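Local coordinates for protein lovastatin nonaketide synthase, polyketide synthase component (Aspergillus terreus, PDB 7CPX) that builds the nonaketide precursor of lovastatin, dihydromonacolin L, from malonyl-CoA as a homodimeric, iterative polyketide synthase that works together with LovC, at residues L574-E579 with N882-F887. The protein carries 2 engineered substitutions. Sequence-based numbering, arbitrary orientation.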
loop_
_atom_site.group_PDB
_atom_site.type_symbol
_atom_site.label_atom_id
_atom_site.label_comp_id
_atom_site.label_asym_id
_atom_site.label_seq_id
_atom_site.Cartn_x
_atom_site.Cartn_y
_atom_site.Cartn_z
ATOM N N LEU A 574 35.649 55.779 49.276
ATOM C CA LEU A 574 35.318 54.803 50.310
ATOM C C LEU A 574 34.174 55.255 51.207
ATOM O O LEU A 574 33.885 54.577 52.200
ATOM C CB LEU A 574 36.515 54.464 51.209
ATOM C CG LEU A 574 37.743 53.807 50.579
ATOM C CD1 LEU A 574 38.703 53.362 51.674
ATOM C CD2 LEU A 574 37.358 52.635 49.690
ATOM N N LYS A 575 33.509 56.370 50.899
ATOM C CA LYS A 575 32.436 56.845 51.765
ATOM C C LYS A 575 31.314 55.818 51.851
ATOM O O LYS A 575 30.777 55.555 52.934
ATOM C CB LYS A 575 31.908 58.187 51.259
ATOM C CG LYS A 575 31.274 58.133 49.878
ATOM C CD LYS A 575 30.864 59.515 49.402
ATOM C CE LYS A 575 30.125 59.450 48.075
ATOM N NZ LYS A 575 30.973 58.892 46.986
ATOM N N ASN A 576 30.946 55.226 50.715
ATOM C CA ASN A 576 29.888 54.221 50.719
ATOM C C ASN A 576 30.393 52.891 51.267
ATOM O O ASN A 576 29.678 52.209 52.011
ATOM C CB ASN A 576 29.331 54.047 49.308
ATOM C CG ASN A 576 28.978 55.367 48.655
ATOM O OD1 ASN A 576 29.517 55.718 47.606
ATOM N ND2 ASN A 576 28.067 56.109 49.276
ATOM N N LEU A 577 31.623 52.507 50.916
ATOM C CA LEU A 577 32.182 51.262 51.435
ATOM C C LEU A 577 32.298 51.301 52.952
ATOM O O LEU A 577 31.947 50.333 53.636
ATOM C CB LEU A 577 33.550 50.996 50.804
ATOM C CG LEU A 577 33.559 50.249 49.469
ATOM C CD1 LEU A 577 34.911 50.391 48.790
ATOM C CD2 LEU A 577 33.229 48.781 49.675
ATOM N N ILE A 578 32.791 52.414 53.496
ATOM C CA ILE A 578 32.956 52.525 54.941
ATOM C C ILE A 578 31.602 52.501 55.638
ATOM O O ILE A 578 31.436 51.853 56.679
ATOM C CB ILE A 578 33.749 53.798 55.285
ATOM C CG1 ILE A 578 35.188 53.661 54.779
ATOM C CG2 ILE A 578 33.708 54.058 56.786
ATOM C CD1 ILE A 578 36.002 54.934 54.858
ATOM N N GLU A 579 30.616 53.198 55.080
ATOM C CA GLU A 579 29.305 53.329 55.695
ATOM C C GLU A 579 28.347 52.214 55.295
ATOM O O GLU A 579 27.163 52.280 55.640
ATOM C CB GLU A 579 28.695 54.687 55.339
ATOM C CG GLU A 579 29.443 55.875 55.923
ATOM C CD GLU A 579 29.372 55.924 57.438
ATOM O OE1 GLU A 579 28.596 55.142 58.025
ATOM O OE2 GLU A 579 30.094 56.746 58.041
ATOM N N ASN A 882 29.735 55.160 42.843
ATOM C CA ASN A 882 29.494 54.495 44.117
ATOM C C ASN A 882 30.594 53.480 44.399
ATOM O O ASN A 882 30.989 52.711 43.518
ATOM C CB ASN A 882 28.129 53.810 44.101
ATOM C CG ASN A 882 27.845 53.045 45.376
ATOM O OD1 ASN A 882 28.349 51.940 45.574
ATOM N ND2 ASN A 882 27.033 53.629 46.249
ATOM N N ASP A 883 31.089 53.481 45.638
ATOM C CA ASP A 883 32.192 52.594 45.997
ATOM C C ASP A 883 31.775 51.132 45.895
ATOM O O ASP A 883 32.501 50.303 45.328
ATOM C CB ASP A 883 32.679 52.923 47.408
ATOM C CG ASP A 883 33.046 54.385 47.572
ATOM O OD1 ASP A 883 33.586 54.974 46.613
ATOM O OD2 ASP A 883 32.791 54.944 48.659
ATOM N N LEU A 884 30.603 50.792 46.440
ATOM C CA LEU A 884 30.118 49.421 46.331
ATOM C C LEU A 884 29.971 49.026 44.871
ATOM O O LEU A 884 30.387 47.935 44.465
ATOM C CB LEU A 884 28.777 49.257 47.053
ATOM C CG LEU A 884 28.656 49.629 48.532
ATOM C CD1 LEU A 884 29.992 49.529 49.248
ATOM C CD2 LEU A 884 28.052 51.013 48.685
ATOM N N ASP A 885 29.381 49.909 44.063
ATOM C CA ASP A 885 29.218 49.615 42.647
ATOM C C ASP A 885 30.569 49.473 41.960
ATOM O O ASP A 885 30.746 48.602 41.107
ATOM C CB ASP A 885 28.387 50.704 41.972
ATOM C CG ASP A 885 26.991 50.816 42.555
ATOM O OD1 ASP A 885 26.677 50.060 43.497
ATOM O OD2 ASP A 885 26.208 51.659 42.068
ATOM N N SER A 886 31.537 50.315 42.322
ATOM C CA SER A 886 32.853 50.234 41.696
ATOM C C SER A 886 33.516 48.889 41.981
ATOM O O SER A 886 33.998 48.209 41.065
ATOM C CB SER A 886 33.732 51.382 42.188
ATOM O OG SER A 886 33.121 52.635 41.940
ATOM N N PHE A 887 33.551 48.488 43.254
ATOM C CA PHE A 887 34.193 47.224 43.597
ATOM C C PHE A 887 33.429 46.040 43.015
ATOM O O PHE A 887 34.037 45.069 42.539
ATOM C CB PHE A 887 34.316 47.090 45.113
ATOM C CG PHE A 887 34.989 45.826 45.553
ATOM C CD1 PHE A 887 36.369 45.718 45.536
ATOM C CD2 PHE A 887 34.243 44.741 45.976
ATOM C CE1 PHE A 887 36.991 44.552 45.938
ATOM C CE2 PHE A 887 34.858 43.576 46.378
ATOM C CZ PHE A 887 36.234 43.479 46.358
#
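CG of Asp883 stands anti to its carbonyl carbon, beside its own backbone N (chi1 -54°), and CG of Asn576 is placed likewise. Both CB atoms point toward the facing helix, and the side-chain oxygens meet its first turn, a reciprocal contact between two helix N-termini in the acyltransferase fold of the MAT domain. Asp883 OD2 accepts from Asn576 N at 2.8 Å; the donor meets its anti side, 22° out of the carboxylate plane. Lys575 N lies equally close to Asp883 OD2 but at a poor angle. The carboxylate thus faces the first turn of helix 575-578, where its charge would be favoured by the helix dipole. In return, Asp883 N gives a weak but nearly straight bond to Asn576 OD1, 3.4 Å long. Asn882 caps its own helix, OD1 taking Asp885 N at 2.7 Å, and its amide lies almost parallel to that of Asn576, the planes 6° apart. Apolar groups continue the contact: Leu577 lays CG and CD1 against Asp883 CB, while the CB of Leu574 points away, and its side chain packs on Val634 and Val637 of helix 624-644. Leu577 and Leu884 run antiparallel, side by side, CD2 of Leu577 coming next to CD1 of Leu884, whose other methyl, CD2, rests on Asn576 CB.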